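Local structure of Myo-inositol phosphohydrolase (Mitsuokella multacida, 4WU3) at residues I418-G431 with P484-L496. The protein probably removes phosphate groups from inositol polyphosphates such as phytate, as a phosphatase of the PTP-like phytase family. The protein carries 2 engineered substitutions. Sequence-based numbering, arbitrary orientation.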
ATOM      1  N   ILE A 418     -27.817   5.888 -41.191  1.00 13.36           N
ATOM      2  CA  ILE A 418     -27.125   5.010 -40.257  1.00 12.65           C
ATOM      3  C   ILE A 418     -26.473   5.915 -39.210  1.00 11.20           C
ATOM      4  O   ILE A 418     -25.638   6.763 -39.543  1.00  9.92           O
ATOM      5  CB  ILE A 418     -26.050   4.159 -40.967  1.00 12.39           C
ATOM      6  CG1 ILE A 418     -26.693   3.216 -42.001  1.00 13.26           C
ATOM      7  CG2 ILE A 418     -25.225   3.376 -39.961  1.00 12.18           C
ATOM      8  CD1 ILE A 418     -27.771   2.295 -41.461  1.00 14.33           C
ATOM      9  N   MET A 419     -26.899   5.753 -37.960  1.00 10.21           N
ATOM     10  CA  MET A 419     -26.373   6.540 -36.855  1.00 10.26           C
ATOM     11  C   MET A 419     -25.341   5.708 -36.096  1.00  9.85           C
ATOM     12  O   MET A 419     -25.685   4.883 -35.250  1.00  9.21           O
ATOM     13  CB  MET A 419     -27.499   6.979 -35.918  1.00 11.08           C
ATOM     14  CG  MET A 419     -28.672   7.677 -36.600  1.00 11.83           C
ATOM     15  SD  MET A 419     -28.264   9.267 -37.362  1.00 12.71           S
ATOM     16  CE  MET A 419     -27.848  10.270 -35.934  1.00 12.50           C
ATOM     17  N   ASP A 420     -24.072   5.913 -36.429  1.00  9.19           N
ATOM     18  CA  ASP A 420     -22.978   5.172 -35.822  1.00  8.80           C
ATOM     19  C   ASP A 420     -22.621   5.866 -34.510  1.00  9.26           C
ATOM     20  O   ASP A 420     -22.151   6.997 -34.513  1.00  9.56           O
ATOM     21  CB  ASP A 420     -21.799   5.144 -36.794  1.00  8.82           C
ATOM     22  CG  ASP A 420     -20.527   4.559 -36.194  1.00  9.90           C
ATOM     23  OD1 ASP A 420     -20.568   3.965 -35.099  1.00 10.14           O
ATOM     24  OD2 ASP A 420     -19.464   4.709 -36.835  1.00 10.27           O
ATOM     25  N   LEU A 421     -22.848   5.188 -33.388  1.00  8.74           N
ATOM     26  CA  LEU A 421     -22.686   5.804 -32.081  1.00  9.03           C
ATOM     27  C   LEU A 421     -21.370   5.452 -31.401  1.00  9.33           C
ATOM     28  O   LEU A 421     -21.238   5.628 -30.197  1.00 10.57           O
ATOM     29  CB  LEU A 421     -23.824   5.365 -31.167  1.00  9.52           C
ATOM     30  CG  LEU A 421     -25.248   5.613 -31.665  1.00  9.43           C
ATOM     31  CD1 LEU A 421     -26.245   4.849 -30.815  1.00  9.71           C
ATOM     32  CD2 LEU A 421     -25.548   7.106 -31.658  1.00 10.07           C
ATOM     33  N   ARG A 422     -20.393   4.974 -32.159  1.00  9.58           N
ATOM     34  CA  ARG A 422     -19.182   4.404 -31.571  1.00  9.99           C
ATOM     35  C   ARG A 422     -18.006   5.376 -31.433  1.00  9.64           C
ATOM     36  O   ARG A 422     -17.479   5.876 -32.432  1.00  8.10           O
ATOM     37  CB  ARG A 422     -18.739   3.217 -32.409  1.00 10.96           C
ATOM     38  CG  ARG A 422     -19.795   2.139 -32.555  1.00 12.52           C
ATOM     39  CD  ARG A 422     -19.224   0.963 -33.326  1.00 13.75           C
ATOM     40  NE  ARG A 422     -18.239   0.223 -32.545  1.00 14.67           N
ATOM     41  CZ  ARG A 422     -17.613  -0.865 -32.977  1.00 16.58           C
ATOM     42  NH1 ARG A 422     -17.856  -1.344 -34.195  1.00 16.55           N
ATOM     43  NH2 ARG A 422     -16.745  -1.481 -32.187  1.00 17.45           N
ATOM     44  N   GLN A 423     -17.574   5.619 -30.197  1.00  9.77           N
ATOM     45  CA  GLN A 423     -16.403   6.468 -29.980  1.00 10.45           C
ATOM     46  C   GLN A 423     -15.144   5.743 -30.422  1.00 10.38           C
ATOM     47  O   GLN A 423     -14.226   6.343 -30.979  1.00  9.76           O
ATOM     48  CB  GLN A 423     -16.248   6.869 -28.516  1.00 10.92           C
ATOM     49  CG  GLN A 423     -15.041   7.780 -28.319  1.00 12.08           C
ATOM     50  CD  GLN A 423     -14.823   8.217 -26.886  1.00 13.56           C
ATOM     51  OE1 GLN A 423     -14.705   7.388 -25.972  1.00 12.46           O
ATOM     52  NE2 GLN A 423     -14.727   9.530 -26.684  1.00 13.63           N
ATOM     53  N   GLU A 424     -15.112   4.441 -30.160  1.00 10.96           N
ATOM     54  CA  GLU A 424     -13.954   3.622 -30.469  1.00 10.75           C
ATOM     55  C   GLU A 424     -13.731   3.580 -31.979  1.00 11.11           C
ATOM     56  O   GLU A 424     -14.687   3.648 -32.769  1.00 11.72           O
ATOM     57  CB  GLU A 424     -14.135   2.202 -29.913  1.00  9.67           C
ATOM     58  CG  GLU A 424     -15.278   1.408 -30.534  1.00  9.25           C
ATOM     59  CD  GLU A 424     -16.577   1.487 -29.746  1.00  9.14           C
ATOM     60  OE1 GLU A 424     -16.753   2.438 -28.961  1.00  8.54           O
ATOM     61  OE2 GLU A 424     -17.429   0.596 -29.915  1.00  8.91           O
ATOM     62  N   THR A 425     -12.469   3.474 -32.368  1.00 10.54           N
ATOM     63  CA  THR A 425     -12.085   3.396 -33.778  1.00 12.19           C
ATOM     64  C   THR A 425     -12.498   2.047 -34.377  1.00 10.42           C
ATOM     65  O   THR A 425     -12.218   1.008 -33.803  1.00 10.03           O
ATOM     66  CB  THR A 425     -10.561   3.576 -33.935  1.00 13.31           C
ATOM     67  OG1 THR A 425     -10.240   4.966 -33.873  1.00 14.90           O
ATOM     68  CG2 THR A 425     -10.072   3.011 -35.261  1.00 16.32           C
ATOM     69  N   HIS A 426     -13.179   2.076 -35.519  1.00 10.06           N
ATOM     70  CA  HIS A 426     -13.617   0.852 -36.194  1.00 10.01           C
ATOM     71  C   HIS A 426     -13.717   1.079 -37.692  1.00 10.75           C
ATOM     72  O   HIS A 426     -13.658   2.220 -38.169  1.00  9.61           O
ATOM     73  CB  HIS A 426     -14.974   0.376 -35.681  1.00  9.56           C
ATOM     74  CG  HIS A 426     -16.106   1.272 -36.067  1.00 10.84           C
ATOM     75  ND1 HIS A 426     -17.106   0.882 -36.935  1.00 11.10           N
ATOM     76  CD2 HIS A 426     -16.384   2.552 -35.719  1.00 11.34           C
ATOM     77  CE1 HIS A 426     -17.961   1.881 -37.091  1.00 11.33           C
ATOM     78  NE2 HIS A 426     -17.543   2.907 -36.369  1.00 10.81           N
ATOM     79  N   GLY A 427     -13.888  -0.025 -38.421  1.00 10.55           N
ATOM     80  CA  GLY A 427     -14.014   0.011 -39.868  1.00 11.58           C
ATOM     81  C   GLY A 427     -14.309  -1.356 -40.430  1.00 11.12           C
ATOM     82  O   GLY A 427     -14.882  -2.200 -39.749  1.00 12.15           O
ATOM     83  N   VAL A 428     -13.910  -1.570 -41.677  1.00 12.50           N
ATOM     84  CA  VAL A 428     -14.170  -2.831 -42.368  1.00 15.19           C
ATOM     85  C   VAL A 428     -12.890  -3.362 -43.004  1.00 14.88           C
ATOM     86  O   VAL A 428     -12.255  -2.673 -43.804  1.00 15.35           O
ATOM     87  CB  VAL A 428     -15.243  -2.649 -43.469  1.00 16.07           C
ATOM     88  CG1 VAL A 428     -15.628  -3.988 -44.080  1.00 18.74           C
ATOM     89  CG2 VAL A 428     -16.472  -1.973 -42.894  1.00 16.30           C
ATOM     90  N   PHE A 429     -12.517  -4.581 -42.623  1.00 16.15           N
ATOM     91  CA  PHE A 429     -11.392  -5.307 -43.225  1.00 15.98           C
ATOM     92  C   PHE A 429     -11.923  -6.507 -43.987  1.00 14.67           C
ATOM     93  O   PHE A 429     -12.526  -7.389 -43.374  1.00 15.19           O
ATOM     94  CB  PHE A 429     -10.448  -5.853 -42.154  1.00 15.92           C
ATOM     95  CG  PHE A 429      -9.631  -4.809 -41.457  1.00 15.24           C
ATOM     96  CD1 PHE A 429      -9.607  -3.501 -41.907  1.00 16.17           C
ATOM     97  CD2 PHE A 429      -8.862  -5.153 -40.364  1.00 15.41           C
ATOM     98  CE1 PHE A 429      -8.839  -2.545 -41.272  1.00 13.85           C
ATOM     99  CE2 PHE A 429      -8.089  -4.206 -39.720  1.00 15.17           C
ATOM    100  CZ  PHE A 429      -8.081  -2.898 -40.172  1.00 14.87           C
ATOM    101  N   ASN A 430     -11.683  -6.564 -45.299  1.00 14.01           N
ATOM    102  CA  ASN A 430     -12.136  -7.706 -46.125  1.00 14.45           C
ATOM    103  C   ASN A 430     -13.620  -8.022 -45.973  1.00 13.25           C
ATOM    104  O   ASN A 430     -14.024  -9.181 -46.077  1.00 14.04           O
ATOM    105  CB  ASN A 430     -11.368  -8.987 -45.780  1.00 15.08           C
ATOM    106  CG  ASN A 430      -9.868  -8.844 -45.932  1.00 16.16           C
ATOM    107  OD1 ASN A 430      -9.377  -8.014 -46.690  1.00 19.60           O
ATOM    108  ND2 ASN A 430      -9.129  -9.677 -45.213  1.00 17.49           N
ATOM    109  N   GLY A 431     -14.430  -7.003 -45.715  1.00 12.79           N
ATOM    110  CA  GLY A 431     -15.865  -7.204 -45.557  1.00 12.64           C
ATOM    111  C   GLY A 431     -16.295  -7.403 -44.117  1.00 12.27           C
ATOM    112  O   GLY A 431     -17.494  -7.330 -43.808  1.00 12.05           O
ATOM    113  N   PRO A 484      -2.692 -14.535 -37.728  1.00 31.50           N
ATOM    114  CA  PRO A 484      -2.647 -13.402 -38.615  1.00 30.02           C
ATOM    115  C   PRO A 484      -3.536 -13.679 -39.818  1.00 29.49           C
ATOM    116  O   PRO A 484      -3.762 -14.836 -40.171  1.00 30.08           O
ATOM    117  CB  PRO A 484      -1.169 -13.313 -39.017  1.00 30.37           C
ATOM    118  CG  PRO A 484      -0.438 -14.269 -38.129  1.00 30.71           C
ATOM    119  CD  PRO A 484      -1.435 -15.290 -37.696  1.00 30.31           C
ATOM    120  N   VAL A 485      -4.077 -12.623 -40.408  1.00 29.46           N
ATOM    121  CA  VAL A 485      -4.798 -12.744 -41.657  1.00 29.12           C
ATOM    122  C   VAL A 485      -4.391 -11.567 -42.518  1.00 27.76           C
ATOM    123  O   VAL A 485      -4.078 -10.491 -42.009  1.00 28.92           O
ATOM    124  CB  VAL A 485      -6.328 -12.784 -41.454  1.00 31.62           C
ATOM    125  CG1 VAL A 485      -6.713 -13.984 -40.594  1.00 34.12           C
ATOM    126  CG2 VAL A 485      -6.832 -11.481 -40.844  1.00 27.48           C
ATOM    127  N   LYS A 486      -4.361 -11.786 -43.825  1.00 26.77           N
ATOM    128  CA  LYS A 486      -3.917 -10.766 -44.756  1.00 27.09           C
ATOM    129  C   LYS A 486      -5.052  -9.774 -44.991  1.00 24.09           C
ATOM    130  O   LYS A 486      -6.157 -10.165 -45.352  1.00 27.93           O
ATOM    131  CB  LYS A 486      -3.504 -11.423 -46.076  1.00 31.77           C
ATOM    132  CG  LYS A 486      -2.884 -10.475 -47.083  1.00 37.66           C
ATOM    133  CD  LYS A 486      -1.508 -10.020 -46.636  1.00 47.78           C
ATOM    134  CE  LYS A 486      -0.848  -9.155 -47.692  1.00 56.63           C
ATOM    135  NZ  LYS A 486      -0.812  -9.856 -49.010  1.00 68.71           N
ATOM    136  N   ILE A 487      -4.776  -8.494 -44.792  1.00 22.16           N
ATOM    137  CA  ILE A 487      -5.795  -7.469 -44.966  1.00 24.98           C
ATOM    138  C   ILE A 487      -5.774  -6.982 -46.407  1.00 26.59           C
ATOM    139  O   ILE A 487      -4.880  -6.233 -46.792  1.00 24.37           O
ATOM    140  CB  ILE A 487      -5.575  -6.278 -44.009  1.00 26.17           C
ATOM    141  CG1 ILE A 487      -5.495  -6.759 -42.559  1.00 25.19           C
ATOM    142  CG2 ILE A 487      -6.697  -5.264 -44.163  1.00 29.88           C
ATOM    143  CD1 ILE A 487      -6.606  -7.714 -42.169  1.00 26.02           C
ATOM    144  N   GLU A 488      -6.756  -7.419 -47.197  1.00 30.95           N
ATOM    145  CA  GLU A 488      -6.804  -7.099 -48.628  1.00 34.40           C
ATOM    146  C   GLU A 488      -7.592  -5.816 -48.898  1.00 35.02           C
ATOM    147  O   GLU A 488      -7.120  -4.946 -49.621  1.00 42.76           O
ATOM    148  CB  GLU A 488      -7.402  -8.261 -49.431  1.00 38.41           C
ATOM    149  CG  GLU A 488      -6.645  -9.579 -49.315  1.00 43.54           C
ATOM    150  CD  GLU A 488      -5.422  -9.672 -50.221  1.00 48.39           C
ATOM    151  OE1 GLU A 488      -5.127  -8.702 -50.949  1.00 47.78           O
ATOM    152  OE2 GLU A 488      -4.755 -10.732 -50.206  1.00 53.30           O
ATOM    153  N   SER A 489      -8.788  -5.694 -48.325  1.00 29.91           N
ATOM    154  CA  SER A 489      -9.575  -4.471 -48.503  1.00 30.60           C
ATOM    155  C   SER A 489      -9.897  -3.763 -47.184  1.00 26.93           C
ATOM    156  O   SER A 489     -10.148  -4.398 -46.152  1.00 25.67           O
ATOM    157  CB  SER A 489     -10.867  -4.770 -49.261  1.00 32.40           C
ATOM    158  OG  SER A 489     -11.756  -5.526 -48.467  1.00 38.43           O
ATOM    159  N   VAL A 490      -9.908  -2.437 -47.246  1.00 21.65           N
ATOM    160  CA  VAL A 490     -10.135  -1.606 -46.074  1.00 23.19           C
ATOM    161  C   VAL A 490     -11.034  -0.402 -46.382  1.00 22.73           C
ATOM    162  O   VAL A 490     -10.689   0.425 -47.224  1.00 24.20           O
ATOM    163  CB  VAL A 490      -8.800  -1.089 -45.519  1.00 22.64           C
ATOM    164  CG1 VAL A 490      -9.040  -0.151 -44.346  1.00 23.71           C
ATOM    165  CG2 VAL A 490      -7.924  -2.258 -45.097  1.00 24.03           C
ATOM    166  N   MET A 491     -12.186  -0.330 -45.704  1.00 22.09           N
ATOM    167  CA  MET A 491     -13.128   0.798 -45.801  1.00 20.07           C
ATOM    168  C   MET A 491     -13.435   1.347 -44.403  1.00 18.90           C
ATOM    169  O   MET A 491     -13.286   0.632 -43.403  1.00 15.85           O
ATOM    170  CB  MET A 491     -14.467   0.356 -46.410  1.00 21.36           C
ATOM    171  CG  MET A 491     -14.418  -0.237 -47.806  1.00 23.86           C
ATOM    172  SD  MET A 491     -16.094  -0.605 -48.327  1.00 25.59           S
ATOM    173  CE  MET A 491     -16.279  -2.283 -47.713  1.00 30.49           C
ATOM    174  N   THR A 492     -13.863   2.607 -44.337  1.00 15.01           N
ATOM    175  CA  THR A 492     -14.564   3.104 -43.158  1.00 15.59           C
ATOM    176  C   THR A 492     -16.001   2.643 -43.299  1.00 16.68           C
ATOM    177  O   THR A 492     -16.421   2.236 -44.391  1.00 16.05           O
ATOM    178  CB  THR A 492     -14.552   4.646 -43.031  1.00 15.08           C
ATOM    179  OG1 THR A 492     -15.226   5.247 -44.144  1.00 14.32           O
ATOM    180  CG2 THR A 492     -13.150   5.164 -42.975  1.00 15.99           C
ATOM    181  N   GLU A 493     -16.755   2.690 -42.206  1.00 16.00           N
ATOM    182  CA  GLU A 493     -18.171   2.328 -42.263  1.00 15.08           C
ATOM    183  C   GLU A 493     -18.931   3.332 -43.115  1.00 14.21           C
ATOM    184  O   GLU A 493     -19.873   2.977 -43.832  1.00 13.97           O
ATOM    185  CB  GLU A 493     -18.791   2.276 -40.869  1.00 15.28           C
ATOM    186  CG  GLU A 493     -20.300   2.112 -40.902  1.00 16.44           C
ATOM    187  CD  GLU A 493     -20.887   1.711 -39.559  1.00 20.25           C
ATOM    188  OE1 GLU A 493     -20.347   0.776 -38.915  1.00 20.22           O
ATOM    189  OE2 GLU A 493     -21.911   2.316 -39.163  1.00 21.58           O
ATOM    190  N   GLN A 494     -18.524   4.591 -43.022  1.00 13.47           N
ATOM    191  CA  GLN A 494     -19.160   5.637 -43.800  1.00 15.29           C
ATOM    192  C   GLN A 494     -19.063   5.340 -45.288  1.00 14.79           C
ATOM    193  O   GLN A 494     -20.066   5.419 -45.996  1.00 14.35           O
ATOM    194  CB  GLN A 494     -18.528   6.987 -43.515  1.00 16.78           C
ATOM    195  CG  GLN A 494     -18.938   8.035 -44.528  1.00 18.68           C
ATOM    196  CD  GLN A 494     -18.702   9.431 -44.025  1.00 21.22           C
ATOM    197  OE1 GLN A 494     -17.789   9.678 -43.241  1.00 23.51           O
ATOM    198  NE2 GLN A 494     -19.529  10.360 -44.475  1.00 26.04           N
ATOM    199  N   GLN A 495     -17.854   5.003 -45.748  1.00 14.22           N
ATOM    200  CA  GLN A 495     -17.633   4.623 -47.140  1.00 15.25           C
ATOM    201  C   GLN A 495     -18.519   3.466 -47.515  1.00 14.33           C
ATOM    202  O   GLN A 495     -19.186   3.512 -48.540  1.00 16.96           O
ATOM    203  CB  GLN A 495     -16.176   4.235 -47.381  1.00 17.45           C
ATOM    204  CG  GLN A 495     -15.233   5.418 -47.418  1.00 18.61           C
ATOM    205  CD  GLN A 495     -13.777   5.013 -47.517  1.00 21.78           C
ATOM    206  OE1 GLN A 495     -13.317   4.083 -46.847  1.00 22.23           O
ATOM    207  NE2 GLN A 495     -13.038   5.710 -48.363  1.00 24.11           N
ATOM    208  N   LEU A 496     -18.538   2.426 -46.684  1.00 13.72           N
ATOM    209  CA  LEU A 496     -19.431   1.291 -46.923  1.00 13.62           C
ATOM    210  C   LEU A 496     -20.904   1.712 -47.018  1.00 13.22           C
ATOM    211  O   LEU A 496     -21.615   1.297 -47.932  1.00 13.17           O
ATOM    212  CB  LEU A 496     -19.276   0.236 -45.822  1.00 15.96           C
ATOM    213  CG  LEU A 496     -20.205  -0.983 -45.967  1.00 16.12           C
ATOM    214  CD1 LEU A 496     -19.954  -1.693 -47.292  1.00 16.30           C
ATOM    215  CD2 LEU A 496     -20.020  -1.939 -44.793  1.00 16.68           C
TER
HETATM  216  O   HOH W   1     -15.316   3.379 -39.904  1.00 20.87           O
HETATM  217  O   HOH W   2     -13.436  -4.285 -46.502  1.00 18.40           O
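Ile418 sets its CG2 methyl 3.6 Å from Glu493 OE2, the two side chains crossing at about a right angle. Asp420, two residues on along this inner strand of the sheet, between strands 535-539 and 503-509, comes close to the same oxygen, which is hydrogen-bonded to His539. Asp420 OD2 accepts from both Tyr504 and His426 NE2, the latter at 2.7 Å in the plane of the imidazole, while Asp420 OD1 closes an Asx turn with Arg422 N. With CG anti to the backbone N (chi1 171°) and the chain extended beyond it, Glu493 reaches the ring edge of His426, its OE1 3.2 Å from CE1. A water joins His426 O to Glu493 N at the helix start, where Thr492 and Gln495 form a capping box. Val428 then pairs antiparallel with Met491 through two backbone bonds, and its CG2 meets Leu496 CD2. On the opposite face of the sheet from Val428 and Met491, Phe429 lies beside Val490 and takes Ile487 CG2 over its ring, a CH-pi contact. Beyond the two bridges, Asn430 N donates to Ser489 O; its OD1 accepts from Glu488 N (2.7 Å) and Ser489 N (2.9 Å), and ND2 donates to Lys486 O (3.0 Å). An alanine here would remove the carboxamide and is likely to leave these three backbone groups without their mates, the 486-489 loop less firmly held. Asp420 OD2 and Glu493 OE2 are like charges 4.1 Å apart, and the hydrogen bonds to Tyr504, His426 and His539 probably ease their repulsion.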